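Local coordinates for Lin1840 protein (Listeria innocua serovar 6a, PDB 4ZOC) that probably hydrolyses terminal, non-reducing beta-D-glucosyl residues to release beta-D-glucose, acting in beta-1,2-glucan metabolism as a glycoside hydrolase family 3 enzyme, at residues A[12-17]-A[81-85]; A[23-29]-A[43-49]; A[30-35]-A[67-72]; A[130-134]-A[185-189]; A[297-301]-A[328-332]. The protein carries 2 engineered substitutions. All blocks are in the same frame, centred on the assembly; numbering follows the deposited sequence.

Interaction 1: A[12-17]-A[81-85]; sequences QMTLDE and RLGIP
Arg81 lays its long side chain over the turn between two consecutive helices, its guanidinium edge meeting the carboxylate of Glu17 and the backbone of Gln12. With chi1 and chi2 both t and chi3 p, it forms a bidentate salt bridge: NH2 lies 2.8 Å from Glu17 OE1, and NE 2.9 Å from Glu17 OE2. NH2 also donates to Gln12 O at 2.9 Å, and a water joins Gln12 O (3.1 Å) to Arg81 NH1 (3.0 Å). Segment 12-17 leaves one helix at Met13 (phi/psi -70/141) and starts the next after Thr14 (-72/164), the N-cap. Thr14 and Glu17 make a capping box: Glu17 N donates to Thr14 OG1 at 3.0 Å, and Thr14 N to Glu17 OE1 at 2.9 Å, so one carboxylate serves both the cap and the arginine. Segment 81-85 is irregular, with Gly83 at positive phi (81/36); Met13 and Leu82 are the closest CA pair, at 7.8 Å. Beneath the polar layer, Met13 (chi1 m, chi2 t) packs CG on Leu82 CD1 at 3.5 Å and CE on Ile84 CD1 at 3.7 Å. This contact ties the junction of helices 3-12 and 15-21 to the loop between helix 66-79 and strand 87-90, while helix 322-338 lies against both Met13 and Ile84.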
# COMPACT_ATOMS: atom_id res chain seq x y z
N GLN A 12 0.68 -50.55 -3.61
CA GLN A 12 1.50 -51.35 -2.68
C GLN A 12 1.99 -50.65 -1.43
O GLN A 12 2.40 -51.31 -0.46
CB GLN A 12 2.71 -51.90 -3.39
CG GLN A 12 2.40 -52.86 -4.50
CD GLN A 12 3.73 -53.16 -5.21
OE1 GLN A 12 4.38 -52.26 -5.73
NE2 GLN A 12 4.18 -54.40 -5.13
N MET A 13 2.03 -49.32 -1.45
CA MET A 13 2.51 -48.58 -0.29
C MET A 13 1.57 -48.65 0.90
O MET A 13 0.37 -48.60 0.76
CB MET A 13 2.80 -47.09 -0.68
CG MET A 13 3.93 -46.92 -1.70
SD MET A 13 3.92 -45.26 -2.42
CE MET A 13 4.79 -44.35 -1.17
N THR A 14 2.12 -48.75 2.08
CA THR A 14 1.39 -48.66 3.29
C THR A 14 0.95 -47.20 3.50
O THR A 14 1.48 -46.26 2.87
CB THR A 14 2.19 -49.07 4.54
OG1 THR A 14 3.32 -48.19 4.76
CG2 THR A 14 2.65 -50.56 4.46
N LEU A 15 0.00 -47.02 4.40
CA LEU A 15 -0.43 -45.64 4.74
C LEU A 15 0.80 -44.87 5.21
O LEU A 15 1.01 -43.75 4.77
CB LEU A 15 -1.53 -45.61 5.82
CG LEU A 15 -2.12 -44.23 6.22
CD1 LEU A 15 -2.71 -43.57 5.00
CD2 LEU A 15 -3.14 -44.37 7.33
N ASP A 16 1.61 -45.44 6.10
CA ASP A 16 2.72 -44.70 6.66
C ASP A 16 3.75 -44.36 5.58
O ASP A 16 4.38 -43.27 5.61
CB ASP A 16 3.38 -45.44 7.81
CG ASP A 16 2.69 -45.25 9.14
OD1 ASP A 16 1.69 -44.51 9.27
OD2 ASP A 16 3.18 -45.88 10.12
N GLU A 17 3.92 -45.27 4.61
CA GLU A 17 4.86 -44.99 3.50
C GLU A 17 4.33 -43.81 2.65
O GLU A 17 5.08 -42.93 2.20
CB GLU A 17 5.04 -46.20 2.58
CG GLU A 17 6.03 -47.21 3.13
CD GLU A 17 5.99 -48.55 2.47
OE1 GLU A 17 4.99 -48.89 1.78
OE2 GLU A 17 7.00 -49.27 2.69
N ARG A 81 11.72 -50.00 1.09
CA ARG A 81 11.12 -51.32 0.79
C ARG A 81 10.75 -51.50 -0.68
O ARG A 81 11.02 -52.55 -1.27
CB ARG A 81 9.89 -51.56 1.63
CG ARG A 81 9.20 -52.91 1.42
CD ARG A 81 8.05 -53.00 2.41
NE ARG A 81 6.93 -52.11 2.07
CZ ARG A 81 5.91 -52.41 1.27
NH1 ARG A 81 5.85 -53.61 0.72
NH2 ARG A 81 4.90 -51.54 1.03
N LEU A 82 10.13 -50.47 -1.29
CA LEU A 82 9.69 -50.58 -2.68
C LEU A 82 10.60 -50.00 -3.75
O LEU A 82 10.31 -50.16 -4.93
CB LEU A 82 8.26 -50.01 -2.86
CG LEU A 82 7.17 -50.67 -2.02
CD1 LEU A 82 5.90 -49.84 -2.05
CD2 LEU A 82 6.88 -52.09 -2.51
N GLY A 83 11.74 -49.39 -3.35
CA GLY A 83 12.68 -48.90 -4.33
C GLY A 83 12.29 -47.56 -4.92
O GLY A 83 12.47 -47.31 -6.10
N ILE A 84 11.70 -46.71 -4.08
CA ILE A 84 11.25 -45.36 -4.51
C ILE A 84 12.36 -44.35 -4.18
O ILE A 84 12.57 -44.02 -2.98
CB ILE A 84 9.93 -44.94 -3.84
CG1 ILE A 84 8.82 -45.94 -4.14
CG2 ILE A 84 9.45 -43.61 -4.41
CD1 ILE A 84 7.60 -45.68 -3.26
N PRO A 85 13.14 -43.95 -5.21
CA PRO A 85 14.25 -43.05 -4.97
C PRO A 85 13.79 -41.69 -4.50
O PRO A 85 12.65 -41.30 -4.75
CB PRO A 85 14.93 -42.88 -6.36
CG PRO A 85 14.28 -43.85 -7.22
CD PRO A 85 12.91 -44.13 -6.65
O HOH W 1 3.39 -54.27 -0.78
O HOH W 2 8.66 -48.35 0.25

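Interaction 2: A[23-29]-A[43-49]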
# COMPACT_ATOMS: atom_id res chain seq x y z
N LEU A 23 6.88 -35.72 2.69
CA LEU A 23 7.81 -34.99 3.52
C LEU A 23 9.15 -34.73 2.80
O LEU A 23 9.73 -35.62 2.17
CB LEU A 23 8.06 -35.76 4.77
CG LEU A 23 9.10 -35.17 5.71
CD1 LEU A 23 8.62 -33.92 6.39
CD2 LEU A 23 9.47 -36.24 6.69
N GLN A 24 9.62 -33.50 2.90
CA GLN A 24 10.95 -33.10 2.43
C GLN A 24 11.83 -32.67 3.59
O GLN A 24 11.41 -31.88 4.45
CB GLN A 24 10.84 -31.96 1.39
CG GLN A 24 12.14 -31.59 0.73
CD GLN A 24 11.92 -30.47 -0.22
OE1 GLN A 24 11.55 -29.33 0.19
NE2 GLN A 24 12.08 -30.75 -1.52
N LEU A 25 13.08 -33.20 3.58
CA LEU A 25 14.06 -32.96 4.63
C LEU A 25 15.39 -32.44 4.13
O LEU A 25 15.76 -32.72 3.00
CB LEU A 25 14.29 -34.23 5.45
CG LEU A 25 13.08 -34.78 6.09
CD1 LEU A 25 13.53 -36.10 6.74
CD2 LEU A 25 12.46 -33.89 7.13
N SER A 26 16.11 -31.72 5.01
CA SER A 26 17.47 -31.30 4.73
C SER A 26 18.36 -32.56 4.64
O SER A 26 18.01 -33.58 5.26
CB SER A 26 17.96 -30.43 5.85
OG SER A 26 17.32 -29.17 5.80
N PRO A 27 19.49 -32.49 3.92
CA PRO A 27 20.21 -33.75 3.64
C PRO A 27 20.78 -34.46 4.89
O PRO A 27 20.93 -35.72 4.92
CB PRO A 27 21.35 -33.32 2.74
CG PRO A 27 21.52 -31.81 2.99
CD PRO A 27 20.08 -31.37 3.18
N PHE A 28 21.16 -33.67 5.87
CA PHE A 28 21.86 -34.24 7.05
C PHE A 28 20.91 -34.93 8.03
O PHE A 28 21.34 -35.47 9.05
CB PHE A 28 22.69 -33.16 7.78
CG PHE A 28 21.96 -31.90 8.04
CD1 PHE A 28 21.18 -31.80 9.16
CD2 PHE A 28 22.10 -30.79 7.19
CE1 PHE A 28 20.49 -30.61 9.41
CE2 PHE A 28 21.39 -29.61 7.44
CZ PHE A 28 20.61 -29.54 8.55
N LEU A 29 19.62 -34.94 7.70
CA LEU A 29 18.63 -35.80 8.38
C LEU A 29 18.58 -37.24 7.81
O LEU A 29 17.88 -38.08 8.33
CB LEU A 29 17.24 -35.18 8.39
CG LEU A 29 17.26 -33.81 9.04
CD1 LEU A 29 16.02 -32.99 8.82
CD2 LEU A 29 17.51 -33.95 10.53
N LEU A 43 18.52 -32.39 15.60
CA LEU A 43 17.38 -31.99 14.79
C LEU A 43 16.38 -33.17 14.59
O LEU A 43 15.18 -32.98 14.59
CB LEU A 43 17.88 -31.34 13.50
CG LEU A 43 16.85 -30.72 12.57
CD1 LEU A 43 16.18 -29.54 13.29
CD2 LEU A 43 17.53 -30.34 11.25
N LEU A 44 16.85 -34.39 14.43
CA LEU A 44 15.93 -35.54 14.44
C LEU A 44 15.11 -35.58 15.74
O LEU A 44 13.92 -35.84 15.68
CB LEU A 44 16.67 -36.89 14.24
CG LEU A 44 17.25 -37.22 12.84
CD1 LEU A 44 18.19 -38.39 12.93
CD2 LEU A 44 16.17 -37.56 11.82
N GLN A 45 15.73 -35.28 16.88
CA GLN A 45 15.04 -35.35 18.17
C GLN A 45 13.97 -34.27 18.25
O GLN A 45 12.84 -34.54 18.61
CB GLN A 45 16.01 -35.21 19.34
CG GLN A 45 15.27 -35.37 20.70
CD GLN A 45 16.10 -36.16 21.66
OE1 GLN A 45 16.11 -37.41 21.63
NE2 GLN A 45 16.83 -35.46 22.52
N GLU A 46 14.35 -33.05 17.87
CA GLU A 46 13.46 -31.89 17.94
C GLU A 46 12.28 -32.05 17.02
O GLU A 46 11.16 -31.70 17.41
CB GLU A 46 14.21 -30.60 17.68
CG GLU A 46 13.35 -29.40 17.33
CD GLU A 46 14.16 -28.21 16.80
OE1 GLU A 46 15.43 -28.25 16.79
OE2 GLU A 46 13.54 -27.22 16.35
N MET A 47 12.49 -32.62 15.83
CA MET A 47 11.38 -32.87 14.85
C MET A 47 10.61 -34.16 15.13
O MET A 47 9.63 -34.45 14.47
CB MET A 47 11.96 -32.90 13.44
CG MET A 47 12.61 -31.55 13.07
SD MET A 47 13.16 -31.49 11.38
CE MET A 47 11.66 -31.42 10.43
N LYS A 48 11.15 -34.95 16.06
CA LYS A 48 10.61 -36.26 16.46
C LYS A 48 10.54 -37.22 15.27
O LYS A 48 9.56 -37.98 15.09
CB LYS A 48 9.26 -36.07 17.18
CG LYS A 48 9.47 -35.22 18.47
CD LYS A 48 8.22 -34.62 19.10
CE LYS A 48 7.15 -35.66 19.42
NZ LYS A 48 5.99 -35.68 18.45
N LEU A 49 11.61 -37.19 14.47
CA LEU A 49 11.69 -38.05 13.27
C LEU A 49 12.41 -39.31 13.67
O LEU A 49 13.42 -39.23 14.39
CB LEU A 49 12.44 -37.39 12.11
CG LEU A 49 11.77 -36.14 11.51
CD1 LEU A 49 12.79 -35.33 10.71
CD2 LEU A 49 10.62 -36.66 10.69
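In the family 3 TIM-barrel domain, the first barrel strand, 23-25, and the 3-10 turn after it pack against the end of helix 37-47 through apolar side chains, with no hydrogen bond between the segments. Leu29 is central, with 88 Å² buried. Its CD2 meets Leu43 CD2 at 3.7 Å and Leu44 CG at 4.0 Å, while its CD1 lies 4.1 Å from Met47 SD, so it packs against the side chains of the last helical turns. Leu43 also reaches the aromatic ring of Phe28, which it approaches at the edge. Leu49 follows the helix. Lys48, at positive phi, ends it in a Schellman motif, with Leu49 N bonded to Leu44 O at 2.9 Å and Lys48 N to Gln45 O at 3.1 Å. That reversal brings Leu49 back toward the strand, where its CD1 lies 3.9 Å from Leu25 CD2 and its CD2 4.2 Å from Leu23 CD2. Leu23 and Leu25 thus face the same partner, two residues apart on the strand. The shortest approach is Phe28 CE1 to Leu43 CD2, 3.5 Å.

Interaction 3: A[30-35]-A[67-72]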
# COMPACT_ATOMS: atom_id res chain seq x y z
N PHE A 30 19.37 -37.53 6.81
CA PHE A 30 19.37 -38.82 6.21
C PHE A 30 20.68 -39.52 6.54
O PHE A 30 21.74 -38.93 6.53
CB PHE A 30 19.21 -38.74 4.68
CG PHE A 30 17.90 -38.23 4.22
CD1 PHE A 30 17.69 -36.89 4.08
CD2 PHE A 30 16.87 -39.09 3.88
CE1 PHE A 30 16.45 -36.41 3.60
CE2 PHE A 30 15.64 -38.62 3.43
CZ PHE A 30 15.45 -37.27 3.27
N LYS A 31 20.61 -40.82 6.74
CA LYS A 31 21.79 -41.62 6.72
C LYS A 31 22.55 -41.46 5.38
O LYS A 31 21.95 -41.33 4.26
CB LYS A 31 21.37 -43.08 6.91
CG LYS A 31 22.52 -44.08 6.86
CD LYS A 31 21.92 -45.47 7.10
CE LYS A 31 22.92 -46.57 6.83
NZ LYS A 31 24.00 -46.47 7.83
N GLY A 32 23.88 -41.47 5.46
CA GLY A 32 24.68 -41.46 4.23
C GLY A 32 25.07 -40.06 3.76
O GLY A 32 25.82 -39.90 2.77
N THR A 33 24.62 -39.04 4.46
CA THR A 33 25.04 -37.68 4.18
C THR A 33 26.56 -37.53 4.35
O THR A 33 27.19 -38.26 5.11
CB THR A 33 24.31 -36.66 5.09
OG1 THR A 33 24.65 -35.35 4.64
CG2 THR A 33 24.72 -36.80 6.58
N ASN A 34 27.18 -36.59 3.66
CA ASN A 34 28.60 -36.43 3.89
C ASN A 34 28.95 -35.07 4.42
O ASN A 34 30.08 -34.66 4.31
CB ASN A 34 29.41 -36.77 2.64
CG ASN A 34 29.44 -35.67 1.70
OD1 ASN A 34 28.51 -34.83 1.69
ND2 ASN A 34 30.53 -35.54 0.98
N LYS A 35 27.99 -34.36 5.00
CA LYS A 35 28.24 -33.04 5.56
C LYS A 35 27.22 -32.75 6.66
O LYS A 35 26.04 -33.16 6.59
CB LYS A 35 28.24 -31.97 4.48
CG LYS A 35 28.51 -30.58 4.96
CD LYS A 35 28.60 -29.58 3.82
CE LYS A 35 29.12 -28.27 4.40
NZ LYS A 35 28.73 -27.18 3.51
N LEU A 67 28.42 -35.81 -4.07
CA LEU A 67 28.72 -36.93 -3.18
C LEU A 67 27.70 -37.04 -2.01
O LEU A 67 27.43 -38.12 -1.48
CB LEU A 67 30.15 -36.88 -2.65
CG LEU A 67 31.24 -37.78 -3.20
CD1 LEU A 67 31.21 -38.06 -4.69
CD2 LEU A 67 32.62 -37.25 -2.81
N ASP A 68 27.20 -35.88 -1.58
CA ASP A 68 26.15 -35.81 -0.60
C ASP A 68 24.95 -36.57 -1.19
O ASP A 68 24.40 -37.52 -0.57
CB ASP A 68 25.79 -34.36 -0.24
CG ASP A 68 25.24 -34.19 1.17
OD1 ASP A 68 25.16 -35.17 1.95
OD2 ASP A 68 24.83 -33.04 1.51
N MET A 69 24.55 -36.19 -2.39
CA MET A 69 23.43 -36.83 -3.07
C MET A 69 23.64 -38.36 -3.21
O MET A 69 22.78 -39.19 -2.83
CB MET A 69 23.22 -36.16 -4.42
CG MET A 69 22.14 -36.72 -5.31
SD MET A 69 22.42 -38.27 -6.15
CE MET A 69 23.44 -37.70 -7.51
N ILE A 70 24.77 -38.74 -3.74
CA ILE A 70 25.03 -40.19 -4.00
C ILE A 70 25.01 -41.00 -2.74
O ILE A 70 24.40 -42.09 -2.71
CB ILE A 70 26.34 -40.39 -4.79
CG1 ILE A 70 26.20 -39.87 -6.22
CG2 ILE A 70 26.75 -41.88 -4.80
CD1 ILE A 70 27.53 -39.54 -6.86
N GLY A 71 25.61 -40.46 -1.66
CA GLY A 71 25.67 -41.15 -0.37
C GLY A 71 24.27 -41.35 0.19
O GLY A 71 23.92 -42.41 0.67
N ILE A 72 23.46 -40.27 0.13
CA ILE A 72 22.13 -40.29 0.64
C ILE A 72 21.25 -41.21 -0.15
O ILE A 72 20.50 -41.99 0.47
CB ILE A 72 21.54 -38.86 0.68
CG1 ILE A 72 22.21 -38.02 1.78
CG2 ILE A 72 20.03 -38.88 0.92
CD1 ILE A 72 21.91 -36.52 1.62
O HOH W 3 19.61 -41.90 3.06
O HOH W 4 24.59 -32.30 4.21
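A type II beta turn, Phe30 to Thr33, brings the loop after the first strand of the TIM barrel against helix 66-79, and Asp68 receives the end of the turn and the residues after it. Asp68 OD1 accepts two hydrogen bonds from consecutive residues, from Thr33 OG1 at 2.7 Å and from the backbone Asn34 N at 3.0 Å. The other oxygen, OD2, takes a bond from a water at 2.8 Å that also donates to Lys35 O at 2.9 Å, and it is further bonded to the hydroxyl of Ser64. The carboxylate therefore fastens three successive loop residues, one of them through water. At the other end of the turn a second water donates to Lys31 O and to Ile72 O, 2.7 Å from each, satisfying two carbonyls at once. Between these polar ends the backbones come very close: Gly32 and Ile72 have CA atoms 4.6 Å apart. Gly32, at positive phi, and Gly71 make this possible, because a CB on either would clash with the carbonyl of the other. Phe30 CB and Ile72 CG2 add an apolar contact at 3.9 Å. Gly71 CA approaches Gly32 O at 3.4 Å in a CA-H...O contact.

Interaction 4: A[130-134]-A[185-189]; sequences GHHVT and QMAAC
Backbone hydrogen bonds join two parallel strands in a ladder: Thr134 N donates to Ala187 O at 2.8 Å, Ala187 N to His132 O at 3.0 Å, and Cys189 N weakly to Thr134 O at 3.0 Å. The register pairs Val133 with Ala187 (CA-CA 4.5 Å) and Thr134 with Ala188 (5.2 Å). Val133 CA also makes a CA-H...O contact of 3.2 Å to Ala187 O. Both strands are extended, Val133 at -132/142 and Ala187 at -74/141, and Gly130, at positive phi (96/7), ends the preceding helix in a Schellman motif. On the face carrying Val133 (chi1 t) and Ala187, CG2 of the valine lies 4.1 Å from CB of the alanine, and Val133 CG1 is 4.2 Å from Cys189 CB. Met186 (chi1 p, chi2 t, chi3 m) lies across the first strand, its CE 3.6 Å from Thr134 N and 3.7 Å from His131 O. These are adjacent TIM-barrel strands, flanked by strands 87-90 and 233-236, with helix 112-128 packing on Met186.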
# COMPACT_ATOMS: atom_id res chain seq x y z
N GLY A 130 24.15 -33.06 -8.73
CA GLY A 130 23.16 -34.00 -8.26
C GLY A 130 21.74 -33.52 -8.00
O GLY A 130 20.95 -34.24 -7.45
N HIS A 131 21.44 -32.28 -8.35
CA HIS A 131 20.12 -31.69 -8.14
C HIS A 131 19.16 -31.95 -9.30
O HIS A 131 19.50 -31.77 -10.43
CB HIS A 131 20.26 -30.17 -7.96
CG HIS A 131 21.21 -29.77 -6.87
ND1 HIS A 131 20.96 -30.00 -5.53
CD2 HIS A 131 22.44 -29.21 -6.93
CE1 HIS A 131 21.97 -29.56 -4.81
NE2 HIS A 131 22.89 -29.09 -5.64
N HIS A 132 17.90 -32.28 -8.96
CA HIS A 132 16.86 -32.63 -9.93
C HIS A 132 15.90 -31.50 -10.21
O HIS A 132 15.33 -31.46 -11.29
CB HIS A 132 15.99 -33.76 -9.46
CG HIS A 132 16.79 -34.97 -9.05
ND1 HIS A 132 16.36 -35.85 -8.09
CD2 HIS A 132 17.99 -35.42 -9.47
CE1 HIS A 132 17.29 -36.79 -7.91
NE2 HIS A 132 18.28 -36.57 -8.75
N VAL A 133 15.64 -30.66 -9.21
CA VAL A 133 14.69 -29.54 -9.30
C VAL A 133 15.30 -28.27 -8.77
O VAL A 133 15.99 -28.29 -7.77
CB VAL A 133 13.45 -29.82 -8.33
CG1 VAL A 133 12.38 -28.75 -8.37
CG2 VAL A 133 12.80 -31.13 -8.63
N THR A 134 14.99 -27.15 -9.42
CA THR A 134 15.29 -25.87 -8.81
C THR A 134 14.04 -25.08 -8.47
O THR A 134 13.09 -25.06 -9.26
CB THR A 134 16.20 -25.00 -9.71
OG1 THR A 134 16.44 -23.75 -9.05
CG2 THR A 134 15.57 -24.66 -11.12
N GLN A 185 19.49 -30.97 -18.17
CA GLN A 185 18.31 -30.14 -17.82
C GLN A 185 17.69 -30.64 -16.54
O GLN A 185 17.93 -31.78 -16.10
CB GLN A 185 17.25 -30.29 -18.89
CG GLN A 185 17.68 -30.11 -20.31
CD GLN A 185 18.21 -28.79 -20.64
OE1 GLN A 185 18.93 -28.68 -21.61
NE2 GLN A 185 17.89 -27.76 -19.85
N MET A 186 16.87 -29.79 -15.90
CA MET A 186 16.28 -30.13 -14.62
C MET A 186 14.85 -29.58 -14.55
O MET A 186 14.46 -28.73 -15.36
CB MET A 186 17.12 -29.54 -13.49
CG MET A 186 17.08 -28.02 -13.34
SD MET A 186 18.36 -27.37 -12.26
CE MET A 186 18.15 -28.32 -10.78
N ALA A 187 14.08 -30.04 -13.59
CA ALA A 187 12.74 -29.51 -13.37
C ALA A 187 12.80 -28.12 -12.73
O ALA A 187 13.59 -27.85 -11.80
CB ALA A 187 11.92 -30.42 -12.53
N ALA A 188 11.90 -27.26 -13.20
CA ALA A 188 11.69 -25.94 -12.63
C ALA A 188 10.49 -25.97 -11.70
O ALA A 188 9.59 -26.75 -11.90
CB ALA A 188 11.51 -24.93 -13.76
N CYS A 189 10.48 -25.10 -10.69
CA CYS A 189 9.42 -24.92 -9.77
C CYS A 189 9.11 -23.41 -9.70
O CYS A 189 9.87 -22.62 -9.18
CB CYS A 189 9.83 -25.36 -8.37
SG CYS A 189 8.60 -25.19 -7.11

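Interaction 5: A[297-301]-A[328-332]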
# COMPACT_ATOMS: atom_id res chain seq x y z
N GLY A 297 -4.48 -29.34 -1.52
CA GLY A 297 -3.67 -29.93 -2.57
C GLY A 297 -2.15 -29.78 -2.54
O GLY A 297 -1.45 -29.93 -3.59
N VAL A 298 -1.66 -29.47 -1.38
CA VAL A 298 -0.22 -29.35 -1.12
C VAL A 298 0.28 -30.80 -1.01
O VAL A 298 -0.19 -31.53 -0.17
CB VAL A 298 0.09 -28.57 0.18
CG1 VAL A 298 1.58 -28.63 0.46
CG2 VAL A 298 -0.34 -27.12 0.07
N ASP A 299 1.20 -31.15 -1.88
CA ASP A 299 1.71 -32.52 -1.96
C ASP A 299 2.88 -32.81 -1.10
O ASP A 299 3.16 -33.98 -0.82
CB ASP A 299 2.05 -32.85 -3.39
CG ASP A 299 0.85 -32.67 -4.31
OD1 ASP A 299 -0.29 -33.04 -3.89
OD2 ASP A 299 1.08 -32.26 -5.46
N LEU A 300 3.64 -31.77 -0.75
CA LEU A 300 5.01 -31.97 -0.17
C LEU A 300 5.28 -30.88 0.82
O LEU A 300 5.28 -29.70 0.43
CB LEU A 300 6.02 -31.96 -1.34
CG LEU A 300 7.48 -32.28 -0.99
CD1 LEU A 300 7.66 -33.57 -0.16
CD2 LEU A 300 8.36 -32.21 -2.26
N GLU A 301 5.46 -31.28 2.08
CA GLU A 301 5.65 -30.40 3.21
C GLU A 301 7.14 -30.18 3.43
O GLU A 301 7.88 -31.13 3.72
CB GLU A 301 5.00 -30.97 4.46
CG GLU A 301 5.19 -30.08 5.70
CD GLU A 301 4.33 -30.44 6.82
OE1 GLU A 301 3.69 -31.50 6.76
OE2 GLU A 301 4.35 -29.66 7.82
N ALA A 328 -1.67 -37.08 -4.04
CA ALA A 328 -0.42 -36.41 -3.78
C ALA A 328 0.76 -37.38 -4.02
O ALA A 328 1.75 -37.04 -4.68
CB ALA A 328 -0.37 -35.88 -2.35
N VAL A 329 0.63 -38.60 -3.53
CA VAL A 329 1.68 -39.59 -3.74
C VAL A 329 1.90 -39.85 -5.26
O VAL A 329 3.05 -39.89 -5.73
CB VAL A 329 1.40 -40.89 -2.94
CG1 VAL A 329 2.35 -42.00 -3.35
CG2 VAL A 329 1.46 -40.64 -1.46
N LEU A 330 0.83 -40.05 -6.03
CA LEU A 330 0.92 -40.27 -7.44
C LEU A 330 1.62 -39.08 -8.11
O LEU A 330 2.46 -39.27 -8.97
CB LEU A 330 -0.45 -40.47 -8.06
CG LEU A 330 -0.42 -40.75 -9.57
CD1 LEU A 330 0.48 -41.91 -9.98
CD2 LEU A 330 -1.86 -40.99 -10.03
N ARG A 331 1.27 -37.85 -7.72
CA ARG A 331 2.04 -36.73 -8.28
C ARG A 331 3.59 -36.76 -8.01
O ARG A 331 4.42 -36.51 -8.93
CB ARG A 331 1.37 -35.40 -7.90
CG ARG A 331 0.03 -35.21 -8.59
CD ARG A 331 -0.58 -33.79 -8.44
NE ARG A 331 -1.05 -33.54 -7.10
CZ ARG A 331 -2.30 -33.72 -6.66
NH1 ARG A 331 -2.62 -33.43 -5.40
NH2 ARG A 331 -3.24 -34.16 -7.48
N MET A 332 3.95 -37.13 -6.79
CA MET A 332 5.36 -37.26 -6.38
C MET A 332 6.04 -38.34 -7.24
O MET A 332 7.13 -38.17 -7.77
CB MET A 332 5.44 -37.57 -4.88
CG MET A 332 5.25 -36.36 -3.93
SD MET A 332 6.66 -35.21 -4.09
CE MET A 332 7.92 -36.18 -3.21
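Gly297, at positive phi, terminates helix 286-295 in a Schellman motif, ahead of strand 301-302; its carbonyl O is bonded to Arg258. Val298 directs its CB away from helix 322-338. Asp299 makes the main contact, with 89 Å² buried and its CA 4.8 Å from that of Ala328. Its carboxylate forms a two-pronged salt bridge with Arg331: Arg331 NH1 donates to Asp299 OD1 at 2.8 Å, and Arg331 NE to Asp299 OD2 at 3.0 Å. OD2 has two more partners, Arg258 and the backbone N of Leu267, so one buried carboxylate is shared by two arginines, Arg331 and Arg258, whose like charges lie close together. Asp299 OD1 also lies only 3.2 Å from Ala328 CB, where the small side chain leaves room for the carboxylate. Leu300 then turns to apolar packing, placing CD2 3.9 Å from Met332 SD. Glu301, beyond reach of the helix, begins the last barrel strand and bonds through its backbone to Gln24 of the first strand and to Cys22 just before it. Helix 322-338 is thus packed on the entry to the strand that closes the sheet, an outer helix set against the parallel strands, as is characteristic of a TIM barrel.

How the interactions relate
All five contacts belong to the N-terminal TIM-barrel domain. Interactions 2 and 3 interlock, their centres 14 Å apart: their segments alternate along the chain, and Pro27 CB touches Ile72 CD1 at 3.4 Å. Interaction 2 meets interaction 5 where strands 23-25 and 301-302 join to close the barrel, Gln24 N lying 3.1 Å from Glu301 O. Interaction 1 touches interaction 5 through Met13 SD and Val329 CG1, 3.7 Å apart, and interaction 3 touches interaction 4 through Met69 CG and Gly130 O at 3.5 Å. A bound glucose unit lies about 8 Å from the side chain of Phe28, and the side chains of Lys35 and Cys189 are each about 13 Å from one; none of the contacts includes pocket residues Trp271, Trp409 and Glu473.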